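Local coordinates for protein Two-component system sensor histidine kinase (Bacteroides thetaiotaomicron, PDB 3VA6) that probably senses signals outside the cell through the extracellular part described here and passes them on as a histidine kinase of a hybrid two-component system, at residues A[674-679]-A[710-715]; A[691-696]-A[722-727]. All coordinates share one frame; numbering follows the deposited sequence.

Contact 1: residues A[674-679]-A[710-715]; sequences LSFELS and NRITYS
Asn710 and Leu678 begin an antiparallel pairing of strands 674-679 and 711-714 in the four-stranded sheet of the C-terminal beta-sandwich; strand 711-714 is one of the sheet's two edge strands within the chain. With CG of Asn710 held between its backbone N and carbonyl carbon (chi1 74°), the amide turns back to the neighbouring strand. Its ND2 reaches Leu678 O at 2.8 Å, tilted from the carbonyl plane, while Asn710 O accepts Leu678 N at 3.0 Å, so main chain and side chain together close this end of the pairing. Arg711 and Glu677 form a non-hydrogen-bonded pair whose side chains meet on the face shared with Ser675 and Thr713. The arginine chain bends at chi3 (-86°) and presents the edge of its guanidinium to Glu677 OE2; the two flat groups are nearly coplanar, 13° apart. NH2 makes the salt bridge to OE2 at 3.1 Å, and NE adds a weak bond to the same oxygen. Tyr642 on the adjoining strand 637-643 also hydrogen-bonds Glu677 OE2 through its OH and forms a cation-pi contact with Arg711. An alanine in place of Glu677 would probably leave the Arg711 guanidinium without its acidic mate and freer to turn. Ile712 exchanges both backbone bonds with Phe676, and on the opposite face, inside the sandwich, its CD1 meets Leu678 CD2 at 3.7 Å, the two side chains crossing at about a right angle. Next, on the outer face, Thr713 OG1 gives a hydrogen bond to Ser675 OG at 3.0 Å. Tyr714 has its ring on the inner face, its OH hydrogen-bonded to Asp699, and pairs with Leu674 through two further backbone bonds, Tyr714 N lying 2.7 Å from Leu674 O.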
ATOM      1  N   LEU A 674     -25.232 -24.957  11.580  1.00 65.35           N
ATOM      2  CA  LEU A 674     -24.544 -23.713  11.312  1.00 63.60           C
ATOM      3  C   LEU A 674     -23.991 -23.603   9.884  1.00 63.06           C
ATOM      4  O   LEU A 674     -23.498 -24.567   9.290  1.00 63.50           O
ATOM      5  CB  LEU A 674     -23.412 -23.539  12.328  1.00 62.49           C
ATOM      6  CG  LEU A 674     -23.846 -23.815  13.761  1.00 63.40           C
ATOM      7  CD1 LEU A 674     -22.637 -23.813  14.669  1.00 62.75           C
ATOM      8  CD2 LEU A 674     -24.907 -22.822  14.223  1.00 63.95           C
ATOM      9  N   SER A 675     -24.091 -22.394   9.353  1.00 62.37           N
ATOM     10  CA  SER A 675     -23.406 -22.028   8.131  1.00 61.78           C
ATOM     11  C   SER A 675     -22.569 -20.784   8.398  1.00 60.26           C
ATOM     12  O   SER A 675     -22.798 -20.049   9.381  1.00 59.91           O
ATOM     13  CB  SER A 675     -24.399 -21.815   6.981  1.00 63.04           C
ATOM     14  OG  SER A 675     -24.652 -23.031   6.291  1.00 64.55           O
ATOM     15  N   PHE A 676     -21.548 -20.598   7.567  1.00 59.65           N
ATOM     16  CA  PHE A 676     -20.575 -19.529   7.772  1.00 58.50           C
ATOM     17  C   PHE A 676     -20.157 -18.992   6.415  1.00 58.51           C
ATOM     18  O   PHE A 676     -19.948 -19.774   5.478  1.00 59.20           O
ATOM     19  CB  PHE A 676     -19.325 -20.051   8.497  1.00 58.02           C
ATOM     20  CG  PHE A 676     -19.586 -20.641   9.858  1.00 58.25           C
ATOM     21  CD1 PHE A 676     -19.661 -22.010  10.029  1.00 59.02           C
ATOM     22  CD2 PHE A 676     -19.694 -19.827  10.977  1.00 58.00           C
ATOM     23  CE1 PHE A 676     -19.876 -22.559  11.275  1.00 59.48           C
ATOM     24  CE2 PHE A 676     -19.901 -20.368  12.234  1.00 58.53           C
ATOM     25  CZ  PHE A 676     -19.993 -21.739  12.380  1.00 59.23           C
ATOM     26  N   GLU A 677     -20.023 -17.669   6.300  1.00 58.05           N
ATOM     27  CA  GLU A 677     -19.528 -17.043   5.064  1.00 58.22           C
ATOM     28  C   GLU A 677     -18.169 -16.371   5.351  1.00 57.50           C
ATOM     29  O   GLU A 677     -18.025 -15.634   6.334  1.00 57.01           O
ATOM     30  CB  GLU A 677     -20.562 -16.069   4.473  1.00 58.84           C
ATOM     31  CG  GLU A 677     -21.690 -16.767   3.716  1.00 60.18           C
ATOM     32  CD  GLU A 677     -22.716 -15.821   3.089  1.00 61.24           C
ATOM     33  OE1 GLU A 677     -22.459 -14.605   2.962  1.00 60.98           O
ATOM     34  OE2 GLU A 677     -23.791 -16.297   2.714  1.00 62.63           O
ATOM     35  N   LEU A 678     -17.175 -16.638   4.504  1.00 57.80           N
ATOM     36  CA  LEU A 678     -15.831 -16.125   4.722  1.00 57.57           C
ATOM     37  C   LEU A 678     -15.428 -15.190   3.609  1.00 58.09           C
ATOM     38  O   LEU A 678     -15.937 -15.296   2.513  1.00 58.78           O
ATOM     39  CB  LEU A 678     -14.829 -17.273   4.831  1.00 57.90           C
ATOM     40  CG  LEU A 678     -14.618 -18.160   3.585  1.00 58.94           C
ATOM     41  CD1 LEU A 678     -13.767 -17.515   2.487  1.00 59.71           C
ATOM     42  CD2 LEU A 678     -13.986 -19.484   4.004  1.00 59.41           C
ATOM     43  N   SER A 679     -14.502 -14.278   3.904  1.00 58.05           N
ATOM     44  CA  SER A 679     -13.966 -13.350   2.908  1.00 58.80           C
ATOM     45  C   SER A 679     -12.650 -12.766   3.358  1.00 59.13           C
ATOM     46  O   SER A 679     -12.472 -12.473   4.539  1.00 58.73           O
ATOM     47  CB  SER A 679     -14.956 -12.203   2.656  1.00 58.87           C
ATOM     48  OG  SER A 679     -14.523 -11.316   1.626  1.00 59.83           O
ATOM     49  N   ASN A 710     -17.704 -19.575  -0.955  1.00 64.02           N
ATOM     50  CA  ASN A 710     -17.202 -19.114   0.335  1.00 62.13           C
ATOM     51  C   ASN A 710     -18.122 -19.435   1.522  1.00 61.29           C
ATOM     52  O   ASN A 710     -18.072 -18.758   2.539  1.00 60.02           O
ATOM     53  CB  ASN A 710     -16.940 -17.593   0.272  1.00 61.44           C
ATOM     54  CG  ASN A 710     -18.210 -16.767   0.299  1.00 61.37           C
ATOM     55  OD1 ASN A 710     -19.236 -17.192  -0.208  1.00 62.45           O
ATOM     56  ND2 ASN A 710     -18.149 -15.586   0.886  1.00 60.46           N
ATOM     57  N   ARG A 711     -18.984 -20.439   1.373  1.00 62.33           N
ATOM     58  CA  ARG A 711     -19.891 -20.842   2.461  1.00 61.96           C
ATOM     59  C   ARG A 711     -19.482 -22.195   3.033  1.00 62.25           C
ATOM     60  O   ARG A 711     -19.485 -23.217   2.336  1.00 63.76           O
ATOM     61  CB  ARG A 711     -21.398 -20.860   2.048  1.00 63.27           C
ATOM     62  CG  ARG A 711     -22.318 -20.952   3.295  1.00 62.90           C
ATOM     63  CD  ARG A 711     -23.810 -21.037   3.024  1.00 64.55           C
ATOM     64  NE  ARG A 711     -24.449 -19.722   2.877  1.00 64.54           N
ATOM     65  CZ  ARG A 711     -25.702 -19.535   2.429  1.00 66.33           C
ATOM     66  NH1 ARG A 711     -26.494 -20.567   2.100  1.00 68.33           N
ATOM     67  NH2 ARG A 711     -26.184 -18.300   2.329  1.00 66.44           N
ATOM     68  N   ILE A 712     -19.133 -22.184   4.300  1.00 61.10           N
ATOM     69  CA  ILE A 712     -18.905 -23.393   5.046  1.00 61.48           C
ATOM     70  C   ILE A 712     -20.208 -23.735   5.778  1.00 61.88           C
ATOM     71  O   ILE A 712     -20.826 -22.855   6.373  1.00 61.17           O
ATOM     72  CB  ILE A 712     -17.739 -23.196   6.050  1.00 60.43           C
ATOM     73  CG1 ILE A 712     -16.419 -22.970   5.278  1.00 60.55           C
ATOM     74  CG2 ILE A 712     -17.649 -24.385   7.004  1.00 60.99           C
ATOM     75  CD1 ILE A 712     -15.319 -22.280   6.053  1.00 59.69           C
ATOM     76  N   THR A 713     -20.587 -25.011   5.775  1.00 63.28           N
ATOM     77  CA  THR A 713     -21.821 -25.445   6.419  1.00 64.13           C
ATOM     78  C   THR A 713     -21.661 -26.771   7.209  1.00 65.03           C
ATOM     79  O   THR A 713     -21.172 -27.767   6.657  1.00 66.20           O
ATOM     80  CB  THR A 713     -22.962 -25.558   5.363  1.00 65.84           C
ATOM     81  OG1 THR A 713     -24.164 -25.956   6.011  1.00 66.97           O
ATOM     82  CG2 THR A 713     -22.659 -26.596   4.244  1.00 67.63           C
ATOM     83  N   TYR A 714     -22.083 -26.773   8.486  1.00 64.78           N
ATOM     84  CA  TYR A 714     -22.116 -28.001   9.312  1.00 65.96           C
ATOM     85  C   TYR A 714     -23.491 -28.295   9.887  1.00 67.28           C
ATOM     86  O   TYR A 714     -24.154 -27.403  10.352  1.00 66.76           O
ATOM     87  CB  TYR A 714     -21.110 -27.925  10.450  1.00 64.96           C
ATOM     88  CG  TYR A 714     -19.707 -28.093   9.974  1.00 64.55           C
ATOM     89  CD1 TYR A 714     -18.904 -26.996   9.707  1.00 63.06           C
ATOM     90  CD2 TYR A 714     -19.187 -29.347   9.735  1.00 66.00           C
ATOM     91  CE1 TYR A 714     -17.603 -27.146   9.243  1.00 63.05           C
ATOM     92  CE2 TYR A 714     -17.878 -29.513   9.274  1.00 66.01           C
ATOM     93  CZ  TYR A 714     -17.085 -28.409   9.034  1.00 64.56           C
ATOM     94  OH  TYR A 714     -15.783 -28.575   8.597  1.00 64.93           O
ATOM     95  N   SER A 715     -23.892 -29.564   9.870  1.00 69.30           N
ATOM     96  CA  SER A 715     -25.221 -29.999  10.336  1.00 71.16           C
ATOM     97  C   SER A 715     -25.147 -30.923  11.567  1.00 72.15           C
ATOM     98  O   SER A 715     -24.134 -31.578  11.808  1.00 72.03           O
ATOM     99  CB  SER A 715     -25.968 -30.712   9.207  1.00 73.45           C
ATOM    100  OG  SER A 715     -26.307 -29.799   8.192  1.00 73.02           O
TER

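Contact 2: residues A[691-696]-A[722-727]; sequences FVYRLE and YQLIIS
This contact is a regular antiparallel strand pairing, 691-696 against 722-727, within the five-stranded sheet that forms the other layer of the C-terminal beta-sandwich. Six backbone bonds join the pairs Val692-Ser727, Arg694-Ile725 and Glu696-Gln723; the bond from Ile725 N to Arg694 O is almost straight (2.9 Å, 175° at the hydrogen). Between them lie the non-hydrogen-bonded pairs Tyr693-Ile726 and Leu695-Leu724, whose side chains face the sandwich interior. CD1 of Leu695, whose CG stands opposite the backbone N (chi1 -173°), meets Leu724 CB at 4.0 Å and Tyr722 CB at 3.8 Å. Tyr693 sends its ring away from strand 722-727, yet Leu724 CD1 still meets the ring edge at CD2, 4.4 Å away. At the two ends, aromatic side chains lie against carbonyls: Ser727 O sits at the edge of the Phe691 ring, 3.5 Å from CD1, and Glu696 O at the edge of the Tyr722 ring, 3.4 Å from CD2. The outer face is more polar: Arg694 and Ile725 run side by side in the same direction, and the arginine also forms a cation-pi contact with Trp702. CB atoms of Glu696 and Gln723 touch beside them. One apolar face turned inward and a mixed one outward fit a layer of the immunoglobulin-like sandwich of the Y_Y_Y domain, a member of the E-set clan.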
ATOM      1  N   PHE A 691      -9.410 -21.493  -0.461  1.00 67.35           N
ATOM      2  CA  PHE A 691      -9.372 -21.760   0.962  1.00 66.08           C
ATOM      3  C   PHE A 691      -9.594 -23.221   1.308  1.00 66.79           C
ATOM      4  O   PHE A 691     -10.178 -23.985   0.551  1.00 67.84           O
ATOM      5  CB  PHE A 691     -10.397 -20.884   1.672  1.00 63.92           C
ATOM      6  CG  PHE A 691     -10.163 -19.428   1.463  1.00 63.40           C
ATOM      7  CD1 PHE A 691      -9.350 -18.716   2.318  1.00 63.03           C
ATOM      8  CD2 PHE A 691     -10.728 -18.779   0.390  1.00 63.64           C
ATOM      9  CE1 PHE A 691      -9.113 -17.371   2.109  1.00 62.87           C
ATOM     10  CE2 PHE A 691     -10.502 -17.440   0.173  1.00 63.42           C
ATOM     11  CZ  PHE A 691      -9.696 -16.731   1.028  1.00 63.02           C
ATOM     12  N   VAL A 692      -9.103 -23.586   2.476  1.00 66.49           N
ATOM     13  CA  VAL A 692      -9.413 -24.858   3.088  1.00 66.95           C
ATOM     14  C   VAL A 692     -10.030 -24.561   4.435  1.00 65.13           C
ATOM     15  O   VAL A 692      -9.911 -23.445   4.939  1.00 63.90           O
ATOM     16  CB  VAL A 692      -8.171 -25.744   3.210  1.00 69.02           C
ATOM     17  CG1 VAL A 692      -7.831 -26.318   1.848  1.00 71.27           C
ATOM     18  CG2 VAL A 692      -6.989 -24.969   3.765  1.00 69.13           C
ATOM     19  N   TYR A 693     -10.742 -25.525   5.001  1.00 65.19           N
ATOM     20  CA  TYR A 693     -11.414 -25.324   6.287  1.00 63.81           C
ATOM     21  C   TYR A 693     -11.588 -26.663   6.994  1.00 64.81           C
ATOM     22  O   TYR A 693     -11.665 -27.706   6.346  1.00 66.30           O
ATOM     23  CB  TYR A 693     -12.761 -24.623   6.087  1.00 62.45           C
ATOM     24  CG  TYR A 693     -13.830 -25.486   5.456  1.00 63.21           C
ATOM     25  CD1 TYR A 693     -13.817 -25.771   4.096  1.00 64.44           C
ATOM     26  CD2 TYR A 693     -14.853 -26.022   6.217  1.00 63.07           C
ATOM     27  CE1 TYR A 693     -14.797 -26.560   3.520  1.00 65.57           C
ATOM     28  CE2 TYR A 693     -15.830 -26.822   5.648  1.00 64.17           C
ATOM     29  CZ  TYR A 693     -15.794 -27.086   4.307  1.00 65.44           C
ATOM     30  OH  TYR A 693     -16.769 -27.861   3.762  1.00 66.90           O
ATOM     31  N   ARG A 694     -11.583 -26.644   8.319  1.00 64.35           N
ATOM     32  CA  ARG A 694     -11.850 -27.859   9.085  1.00 65.38           C
ATOM     33  C   ARG A 694     -12.498 -27.504  10.397  1.00 64.41           C
ATOM     34  O   ARG A 694     -12.295 -26.396  10.906  1.00 63.35           O
ATOM     35  CB  ARG A 694     -10.571 -28.654   9.333  1.00 67.23           C
ATOM     36  CG  ARG A 694      -9.567 -27.936  10.199  1.00 67.15           C
ATOM     37  CD  ARG A 694      -8.170 -28.443   9.940  1.00 69.23           C
ATOM     38  NE  ARG A 694      -7.905 -29.733  10.556  1.00 71.15           N
ATOM     39  CZ  ARG A 694      -6.931 -30.559  10.176  1.00 73.52           C
ATOM     40  NH1 ARG A 694      -6.137 -30.258   9.156  1.00 74.30           N
ATOM     41  NH2 ARG A 694      -6.761 -31.712  10.804  1.00 75.40           N
ATOM     42  N   LEU A 695     -13.292 -28.428  10.932  1.00 65.07           N
ATOM     43  CA  LEU A 695     -13.942 -28.210  12.216  1.00 64.61           C
ATOM     44  C   LEU A 695     -13.314 -29.151  13.236  1.00 66.19           C
ATOM     45  O   LEU A 695     -13.607 -30.342  13.278  1.00 67.59           O
ATOM     46  CB  LEU A 695     -15.461 -28.394  12.113  1.00 64.37           C
ATOM     47  CG  LEU A 695     -16.275 -28.021  13.363  1.00 64.04           C
ATOM     48  CD1 LEU A 695     -16.032 -26.567  13.722  1.00 62.67           C
ATOM     49  CD2 LEU A 695     -17.763 -28.277  13.176  1.00 64.30           C
ATOM     50  N   GLU A 696     -12.410 -28.603  14.035  1.00 66.28           N
ATOM     51  CA  GLU A 696     -11.775 -29.369  15.067  1.00 68.03           C
ATOM     52  C   GLU A 696     -12.880 -29.905  15.965  1.00 68.42           C
ATOM     53  O   GLU A 696     -13.812 -29.174  16.294  1.00 67.26           O
ATOM     54  CB  GLU A 696     -10.783 -28.504  15.872  1.00 68.24           C
ATOM     55  CG  GLU A 696      -9.699 -29.308  16.568  1.00 70.59           C
ATOM     56  CD  GLU A 696      -8.919 -30.195  15.608  1.00 71.90           C
ATOM     57  OE1 GLU A 696      -8.578 -31.352  15.998  1.00 74.01           O
ATOM     58  OE2 GLU A 696      -8.667 -29.738  14.460  1.00 71.05           O
ATOM     59  N   TYR A 722     -15.756 -26.990  19.811  1.00 67.26           N
ATOM     60  CA  TYR A 722     -15.231 -27.146  18.463  1.00 66.24           C
ATOM     61  C   TYR A 722     -14.396 -25.920  18.129  1.00 65.20           C
ATOM     62  O   TYR A 722     -14.462 -24.917  18.823  1.00 65.09           O
ATOM     63  CB  TYR A 722     -16.364 -27.300  17.431  1.00 65.31           C
ATOM     64  CG  TYR A 722     -17.302 -28.477  17.675  1.00 66.60           C
ATOM     65  CD1 TYR A 722     -18.454 -28.320  18.426  1.00 67.10           C
ATOM     66  CD2 TYR A 722     -17.050 -29.733  17.135  1.00 67.65           C
ATOM     67  CE1 TYR A 722     -19.316 -29.376  18.650  1.00 68.58           C
ATOM     68  CE2 TYR A 722     -17.908 -30.798  17.359  1.00 69.13           C
ATOM     69  CZ  TYR A 722     -19.041 -30.606  18.116  1.00 69.57           C
ATOM     70  OH  TYR A 722     -19.904 -31.649  18.338  1.00 71.33           O
ATOM     71  N   GLN A 723     -13.588 -26.036  17.083  1.00 64.80           N
ATOM     72  CA  GLN A 723     -12.841 -24.926  16.512  1.00 63.91           C
ATOM     73  C   GLN A 723     -13.005 -24.952  14.988  1.00 62.87           C
ATOM     74  O   GLN A 723     -12.628 -25.920  14.336  1.00 63.55           O
ATOM     75  CB  GLN A 723     -11.356 -25.067  16.862  1.00 65.31           C
ATOM     76  CG  GLN A 723     -10.874 -24.223  18.038  1.00 66.16           C
ATOM     77  CD  GLN A 723      -9.370 -24.310  18.299  1.00 67.93           C
ATOM     78  OE1 GLN A 723      -8.790 -25.401  18.339  1.00 69.35           O
ATOM     79  NE2 GLN A 723      -8.740 -23.150  18.508  1.00 68.20           N
ATOM     80  N   LEU A 724     -13.578 -23.910  14.412  1.00 61.51           N
ATOM     81  CA  LEU A 724     -13.576 -23.792  12.951  1.00 60.83           C
ATOM     82  C   LEU A 724     -12.259 -23.098  12.580  1.00 60.95           C
ATOM     83  O   LEU A 724     -11.994 -21.989  13.048  1.00 60.64           O
ATOM     84  CB  LEU A 724     -14.767 -22.980  12.456  1.00 59.69           C
ATOM     85  CG  LEU A 724     -14.886 -22.816  10.924  1.00 59.26           C
ATOM     86  CD1 LEU A 724     -15.159 -24.141  10.216  1.00 60.14           C
ATOM     87  CD2 LEU A 724     -15.986 -21.817  10.575  1.00 58.41           C
ATOM     88  N   ILE A 725     -11.431 -23.741  11.764  1.00 61.74           N
ATOM     89  CA  ILE A 725     -10.176 -23.144  11.336  1.00 62.25           C
ATOM     90  C   ILE A 725     -10.218 -22.906   9.833  1.00 61.89           C
ATOM     91  O   ILE A 725     -10.446 -23.842   9.081  1.00 62.42           O
ATOM     92  CB  ILE A 725      -9.010 -24.059  11.712  1.00 64.11           C
ATOM     93  CG1 ILE A 725      -8.875 -24.150  13.253  1.00 64.82           C
ATOM     94  CG2 ILE A 725      -7.716 -23.548  11.094  1.00 65.08           C
ATOM     95  CD1 ILE A 725      -8.358 -25.475  13.768  1.00 66.66           C
ATOM     96  N   ILE A 726     -10.072 -21.660   9.386  1.00 61.22           N
ATOM     97  CA  ILE A 726     -10.059 -21.380   7.948  1.00 61.19           C
ATOM     98  C   ILE A 726      -8.699 -20.863   7.549  1.00 62.28           C
ATOM     99  O   ILE A 726      -8.121 -20.032   8.231  1.00 62.41           O
ATOM    100  CB  ILE A 726     -11.103 -20.329   7.528  1.00 59.87           C
ATOM    101  CG1 ILE A 726     -12.513 -20.822   7.834  1.00 59.16           C
ATOM    102  CG2 ILE A 726     -10.954 -20.006   6.052  1.00 60.23           C
ATOM    103  CD1 ILE A 726     -13.575 -19.819   7.470  1.00 58.24           C
ATOM    104  N   SER A 727      -8.212 -21.337   6.411  1.00 63.36           N
ATOM    105  CA  SER A 727      -6.891 -20.991   5.929  1.00 64.88           C
ATOM    106  C   SER A 727      -6.902 -20.741   4.437  1.00 65.38           C
ATOM    107  O   SER A 727      -7.638 -21.384   3.694  1.00 65.34           O
ATOM    108  CB  SER A 727      -5.922 -22.119   6.249  1.00 66.79           C
ATOM    109  OG  SER A 727      -4.918 -21.695   7.148  1.00 67.75           O
TER

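In the fold
Contacts 1 and 2 belong to the two facing sheets of the C-terminal beta-sandwich, their centres about 10 Å apart. Ile712 of contact 1 packs against both strands of contact 2, its CG2 3.3 Å from Tyr693 CE2 and its CD1 3.3 Å from Ile726 CD1; Phe676, Leu678 and Tyr714 add to this interior. Asp699, the partner of Tyr714, also accepts Leu695 N and so ties the layers further. The segments alternate along the chain: strand 674-679 precedes 691-696, and strand 711-714 precedes 720-728, so between 674 and 728 the chain passes from one sheet to the other three times. Near Asn710, Asp47 and Tyr49 of the propeller-containing part touch contact 1.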